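Putative signal recognition particle protein (Chaetomium thermophilum, PDB 5CK4) binds GTP and GDP as the Arf-like beta subunit of the signal recognition particle receptor at the endoplasmic reticulum membrane. Local coordinates at residues 189-201 with 268-281. Sequence-based numbering, arbitrary orientation. Where two conformers were deposited one is given.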
loop_
_atom_site.group_PDB
_atom_site.type_symbol
_atom_site.label_atom_id
_atom_site.label_comp_id
_atom_site.label_asym_id
_atom_site.label_seq_id
_atom_site.Cartn_x
_atom_site.Cartn_y
_atom_site.Cartn_z
ATOM N N LEU A 189 -4.927 0.352 -6.376
ATOM C CA LEU A 189 -3.678 -0.396 -6.216
ATOM C C LEU A 189 -2.843 -0.354 -7.500
ATOM O O LEU A 189 -1.605 -0.208 -7.460
ATOM C CB LEU A 189 -3.982 -1.845 -5.804
ATOM C CG LEU A 189 -2.765 -2.766 -5.644
ATOM C CD1 LEU A 189 -1.810 -2.228 -4.576
ATOM C CD2 LEU A 189 -3.264 -4.149 -5.274
ATOM N N TYR A 190 -3.508 -0.484 -8.646
ATOM C CA TYR A 190 -2.810 -0.385 -9.923
ATOM C C TYR A 190 -2.006 0.915 -10.001
ATOM O O TYR A 190 -0.824 0.891 -10.336
ATOM C CB TYR A 190 -3.802 -0.474 -11.101
ATOM C CG TYR A 190 -3.157 -0.676 -12.476
ATOM C CD1 TYR A 190 -2.594 0.388 -13.175
ATOM C CD2 TYR A 190 -3.130 -1.928 -13.077
ATOM C CE1 TYR A 190 -2.007 0.200 -14.433
ATOM C CE2 TYR A 190 -2.557 -2.119 -14.333
ATOM C CZ TYR A 190 -1.997 -1.056 -15.002
ATOM O OH TYR A 190 -1.422 -1.246 -16.253
ATOM N N ASP A 191 -2.647 2.039 -9.679
ATOM C CA ASP A 191 -1.987 3.343 -9.744
ATOM C C ASP A 191 -0.840 3.465 -8.751
ATOM O O ASP A 191 0.177 4.085 -9.045
ATOM C CB ASP A 191 -2.980 4.489 -9.501
ATOM C CG ASP A 191 -3.950 4.682 -10.648
ATOM O OD1 ASP A 191 -3.628 4.261 -11.776
ATOM O OD2 ASP A 191 -5.037 5.250 -10.410
ATOM N N VAL A 192 -1.019 2.894 -7.564
ATOM C CA VAL A 192 0.027 2.917 -6.544
ATOM C C VAL A 192 1.281 2.193 -7.041
ATOM O O VAL A 192 2.382 2.752 -7.034
ATOM C CB VAL A 192 -0.466 2.309 -5.203
ATOM C CG1 VAL A 192 0.693 1.911 -4.317
ATOM C CG2 VAL A 192 -1.384 3.312 -4.467
ATOM N N LEU A 193 1.108 0.942 -7.460
ATOM C CA LEU A 193 2.222 0.157 -7.985
ATOM C C LEU A 193 2.829 0.748 -9.269
ATOM O O LEU A 193 4.054 0.730 -9.447
ATOM C CB LEU A 193 1.778 -1.298 -8.197
ATOM C CG LEU A 193 1.307 -2.010 -6.923
ATOM C CD1 LEU A 193 0.966 -3.470 -7.211
ATOM C CD2 LEU A 193 2.390 -1.935 -5.851
ATOM N N LEU A 194 1.993 1.248 -10.177
ATOM C CA LEU A 194 2.525 1.831 -11.420
ATOM C C LEU A 194 3.345 3.082 -11.109
ATOM O O LEU A 194 4.350 3.355 -11.757
ATOM C CB LEU A 194 1.402 2.180 -12.403
ATOM C CG LEU A 194 1.885 2.620 -13.791
ATOM C CD1 LEU A 194 2.654 1.468 -14.487
ATOM C CD2 LEU A 194 0.732 3.115 -14.668
ATOM N N SER A 195 2.920 3.831 -10.101
ATOM C CA SER A 195 3.666 5.027 -9.696
ATOM C C SER A 195 5.063 4.638 -9.195
ATOM O O SER A 195 6.053 5.260 -9.561
ATOM C CB SER A 195 2.905 5.810 -8.625
ATOM O OG SER A 195 1.734 6.391 -9.178
ATOM N N LEU A 196 5.137 3.596 -8.370
ATOM C CA LEU A 196 6.427 3.151 -7.838
ATOM C C LEU A 196 7.283 2.567 -8.954
ATOM O O LEU A 196 8.511 2.661 -8.929
ATOM C CB LEU A 196 6.214 2.100 -6.744
ATOM C CG LEU A 196 5.651 2.688 -5.449
ATOM C CD1 LEU A 196 5.236 1.591 -4.475
ATOM C CD2 LEU A 196 6.657 3.656 -4.798
ATOM N N GLN A 197 6.621 1.965 -9.931
ATOM C CA GLN A 197 7.319 1.408 -11.087
ATOM C C GLN A 197 7.937 2.523 -11.930
ATOM O O GLN A 197 9.071 2.396 -12.401
ATOM C CB GLN A 197 6.376 0.560 -11.939
ATOM C CG GLN A 197 7.027 -0.043 -13.193
ATOM C CD GLN A 197 6.075 -0.967 -13.941
ATOM O OE1 GLN A 197 5.374 -1.773 -13.332
ATOM N NE2 GLN A 197 6.022 -0.830 -15.264
ATOM N N LYS A 198 7.193 3.612 -12.125
ATOM C CA LYS A 198 7.706 4.741 -12.906
ATOM C C LYS A 198 8.858 5.404 -12.167
ATOM O O LYS A 198 9.826 5.872 -12.782
ATOM C CB LYS A 198 6.614 5.776 -13.162
ATOM C CG LYS A 198 5.538 5.328 -14.124
ATOM C CD LYS A 198 4.468 6.400 -14.253
ATOM C CE LYS A 198 3.449 6.009 -15.289
ATOM N NZ LYS A 198 2.599 7.157 -15.699
ATOM N N ARG A 199 8.744 5.444 -10.841
ATOM C CA ARG A 199 9.819 5.955 -9.994
ATOM C C ARG A 199 11.116 5.168 -10.216
ATOM O O ARG A 199 12.181 5.755 -10.381
ATOM C CB ARG A 199 9.410 5.893 -8.525
ATOM C CG ARG A 199 10.491 6.324 -7.546
ATOM C CD ARG A 199 9.999 6.190 -6.106
ATOM N NE ARG A 199 11.043 6.488 -5.127
ATOM C CZ ARG A 199 11.714 5.555 -4.462
ATOM N NH1 ARG A 199 11.443 4.274 -4.674
ATOM N NH2 ARG A 199 12.637 5.893 -3.580
ATOM N N PHE A 200 11.019 3.838 -10.217
ATOM C CA PHE A 200 12.185 2.980 -10.440
ATOM C C PHE A 200 12.829 3.285 -11.787
ATOM O O PHE A 200 14.048 3.250 -11.937
ATOM C CB PHE A 200 11.792 1.502 -10.377
ATOM C CG PHE A 200 12.894 0.560 -10.794
ATOM C CD1 PHE A 200 13.851 0.140 -9.878
ATOM C CD2 PHE A 200 12.968 0.085 -12.098
ATOM C CE1 PHE A 200 14.867 -0.733 -10.258
ATOM C CE2 PHE A 200 13.979 -0.783 -12.481
ATOM C CZ PHE A 200 14.927 -1.195 -11.555
ATOM N N HIS A 201 11.992 3.586 -12.768
ATOM C CA HIS A 201 12.465 3.803 -14.127
ATOM C C HIS A 201 13.000 5.203 -14.415
ATOM O O HIS A 201 13.617 5.436 -15.450
ATOM C CB HIS A 201 11.363 3.437 -15.111
ATOM C CG HIS A 201 11.250 1.966 -15.347
ATOM N ND1 HIS A 201 10.070 1.275 -15.199
ATOM C CD2 HIS A 201 12.183 1.050 -15.701
ATOM C CE1 HIS A 201 10.275 -0.002 -15.463
ATOM N NE2 HIS A 201 11.547 -0.163 -15.782
ATOM N N GLU A 268 4.791 5.230 -19.354
ATOM C CA GLU A 268 4.299 3.853 -19.387
ATOM C C GLU A 268 2.917 3.722 -18.747
ATOM O O GLU A 268 2.599 4.419 -17.782
ATOM C CB GLU A 268 5.293 2.894 -18.719
ATOM C CG GLU A 268 5.523 3.126 -17.236
ATOM C CD GLU A 268 6.656 2.276 -16.691
ATOM O OE1 GLU A 268 6.659 1.055 -16.940
ATOM O OE2 GLU A 268 7.556 2.828 -16.022
ATOM N N GLY A 269 2.094 2.839 -19.300
ATOM C CA GLY A 269 0.794 2.549 -18.726
ATOM C C GLY A 269 0.694 1.107 -18.261
ATOM O O GLY A 269 -0.203 0.762 -17.496
ATOM N N TRP A 270 1.626 0.275 -18.721
ATOM C CA TRP A 270 1.628 -1.168 -18.442
ATOM C C TRP A 270 2.308 -1.508 -17.109
ATOM O O TRP A 270 3.506 -1.281 -16.927
ATOM C CB TRP A 270 2.316 -1.909 -19.605
ATOM C CG TRP A 270 2.501 -3.397 -19.433
ATOM C CD1 TRP A 270 3.554 -4.034 -18.823
ATOM C CD2 TRP A 270 1.631 -4.434 -19.906
ATOM N NE1 TRP A 270 3.381 -5.394 -18.876
ATOM C CE2 TRP A 270 2.213 -5.666 -19.542
ATOM C CE3 TRP A 270 0.413 -4.438 -20.599
ATOM C CZ2 TRP A 270 1.617 -6.894 -19.845
ATOM C CZ3 TRP A 270 -0.177 -5.661 -20.902
ATOM C CH2 TRP A 270 0.426 -6.871 -20.525
ATOM N N LEU A 271 1.535 -2.035 -16.170
ATOM C CA LEU A 271 2.065 -2.423 -14.866
ATOM C C LEU A 271 2.753 -3.775 -14.989
ATOM O O LEU A 271 2.183 -4.702 -15.565
ATOM C CB LEU A 271 0.922 -2.561 -13.870
ATOM C CG LEU A 271 1.303 -3.127 -12.502
ATOM C CD1 LEU A 271 2.123 -2.078 -11.804
ATOM C CD2 LEU A 271 0.043 -3.469 -11.693
ATOM N N GLY A 272 3.965 -3.898 -14.446
ATOM C CA GLY A 272 4.678 -5.171 -14.466
ATOM C C GLY A 272 5.714 -5.299 -15.566
ATOM O O GLY A 272 6.065 -4.316 -16.241
ATOM N N ALA A 273 6.203 -6.523 -15.740
ATOM C CA ALA A 273 7.245 -6.826 -16.713
ATOM C C ALA A 273 6.693 -6.872 -18.125
ATOM O O ALA A 273 5.623 -7.431 -18.367
ATOM C CB ALA A 273 7.908 -8.145 -16.375
ATOM N N VAL A 274 7.449 -6.297 -19.054
ATOM C CA VAL A 274 7.056 -6.213 -20.461
ATOM C C VAL A 274 6.602 -7.546 -21.066
ATOM O O VAL A 274 5.587 -7.603 -21.769
ATOM C CB VAL A 274 8.196 -5.602 -21.316
ATOM C CG1 VAL A 274 9.539 -6.163 -20.889
ATOM C CG2 VAL A 274 7.957 -5.838 -22.800
ATOM N N GLY A 275 7.334 -8.618 -20.781
ATOM C CA GLY A 275 7.019 -9.907 -21.372
ATOM C C GLY A 275 6.157 -10.825 -20.521
ATOM O O GLY A 275 5.995 -12.003 -20.840
ATOM N N SER A 276 5.600 -10.291 -19.442
ATOM C CA SER A 276 4.755 -11.082 -18.549
ATOM C C SER A 276 3.414 -11.441 -19.203
ATOM O O SER A 276 2.730 -10.577 -19.762
ATOM C CB SER A 276 4.520 -10.318 -17.255
ATOM O OG SER A 276 3.678 -11.020 -16.363
ATOM N N LYS A 277 3.042 -12.717 -19.126
ATOM C CA LYS A 277 1.794 -13.189 -19.730
ATOM C C LYS A 277 0.673 -13.416 -18.713
ATOM O O LYS A 277 -0.483 -13.617 -19.084
ATOM C CB LYS A 277 2.040 -14.463 -20.543
ATOM C CG LYS A 277 2.987 -14.265 -21.717
ATOM C CD LYS A 277 2.514 -13.146 -22.630
ATOM C CE LYS A 277 3.494 -12.914 -23.774
ATOM N NZ LYS A 277 3.232 -11.625 -24.483
ATOM N N GLU A 278 1.030 -13.429 -17.434
ATOM C CA GLU A 278 0.048 -13.499 -16.356
ATOM C C GLU A 278 0.619 -12.738 -15.178
ATOM O O GLU A 278 1.688 -13.103 -14.675
ATOM C CB GLU A 278 -0.256 -14.958 -15.958
ATOM C CG GLU A 278 -1.124 -15.728 -16.953
ATOM C CD GLU A 278 -1.628 -17.078 -16.432
ATOM O OE1 GLU A 278 -1.402 -17.383 -15.242
ATOM O OE2 GLU A 278 -2.260 -17.829 -17.217
ATOM N N PHE A 279 -0.081 -11.684 -14.746
ATOM C CA PHE A 279 0.424 -10.835 -13.683
ATOM C C PHE A 279 0.574 -11.579 -12.365
ATOM O O PHE A 279 -0.343 -12.275 -11.943
ATOM C CB PHE A 279 -0.456 -9.599 -13.431
ATOM C CG PHE A 279 0.122 -8.692 -12.385
ATOM C CD1 PHE A 279 1.115 -7.773 -12.726
ATOM C CD2 PHE A 279 -0.283 -8.787 -11.046
ATOM C CE1 PHE A 279 1.683 -6.942 -11.769
ATOM C CE2 PHE A 279 0.277 -7.968 -10.086
ATOM C CZ PHE A 279 1.266 -7.042 -10.439
ATOM N N LYS A 280 1.725 -11.398 -11.715
ATOM C CA LYS A 280 1.956 -11.897 -10.359
ATOM C C LYS A 280 2.666 -10.800 -9.586
ATOM O O LYS A 280 3.504 -10.117 -10.147
ATOM C CB LYS A 280 2.851 -13.145 -10.368
ATOM C CG LYS A 280 2.297 -14.326 -11.145
ATOM C CD LYS A 280 1.072 -14.920 -10.470
ATOM C CE LYS A 280 0.591 -16.136 -11.270
ATOM N NZ LYS A 280 -0.435 -16.916 -10.538
ATOM N N PHE A 281 2.352 -10.625 -8.307
ATOM C CA PHE A 281 3.022 -9.582 -7.525
ATOM C C PHE A 281 4.539 -9.785 -7.503
ATOM O O PHE A 281 5.324 -8.821 -7.449
ATOM C CB PHE A 281 2.460 -9.525 -6.103
ATOM C CG PHE A 281 1.099 -8.901 -6.028
ATOM C CD1 PHE A 281 0.902 -7.581 -6.426
ATOM C CD2 PHE A 281 0.011 -9.627 -5.572
ATOM C CE1 PHE A 281 -0.361 -7.004 -6.358
ATOM C CE2 PHE A 281 -1.251 -9.052 -5.493
ATOM C CZ PHE A 281 -1.442 -7.744 -5.899
HETATM O O HOH W 1 0.659 6.107 -17.256
#
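Q197 reaches out from helix 189-201 and uses both ends of its amide on segment 268-281, two bonds to backbone and one to a carboxylate. OE1 takes the N-H of G272 on a lone pair, an almost straight bond (N to OE1 2.8 Å, 172° at the hydrogen), while NE2 gives to W270 O, 3.0 Å away, and to E268 OE1, met from above the carboxylate plane. With CG anti to the backbone N (chi1 179°) and the chain extended, the amide stands far enough off the helix to reach the loop backbone. A leucine in its place would probably leave G272 N and W270 O without these partners and the E268 carboxylate freer to turn. The other oxygen of that carboxylate, OE2, accepts a weak bond from H201 ND1 (3.1 Å), and a water joins K198 NZ to E268 O.

Two turns before Q197, Y190 acts in both directions through its hydroxyl: OH donates to G269 O (2.7 Å), in the carbonyl plane, and accepts from L271 N. L271 lies over one ring face, its CB 3.5 Å from Y190 CZ, and its CD1 reaches L193 CB at 3.7 Å. G272 suits its place because at its backbone angles a side chain would be jammed against L271 O. At the far end of 268-281, the F281 ring turns its edge to L193 CD1. Helix 229-249 also touches Y190 and F281, so the irregular segment before strand 291-295 is packed against two helices flanking the central sheet of this P-loop GTPase fold, away from the nucleotide.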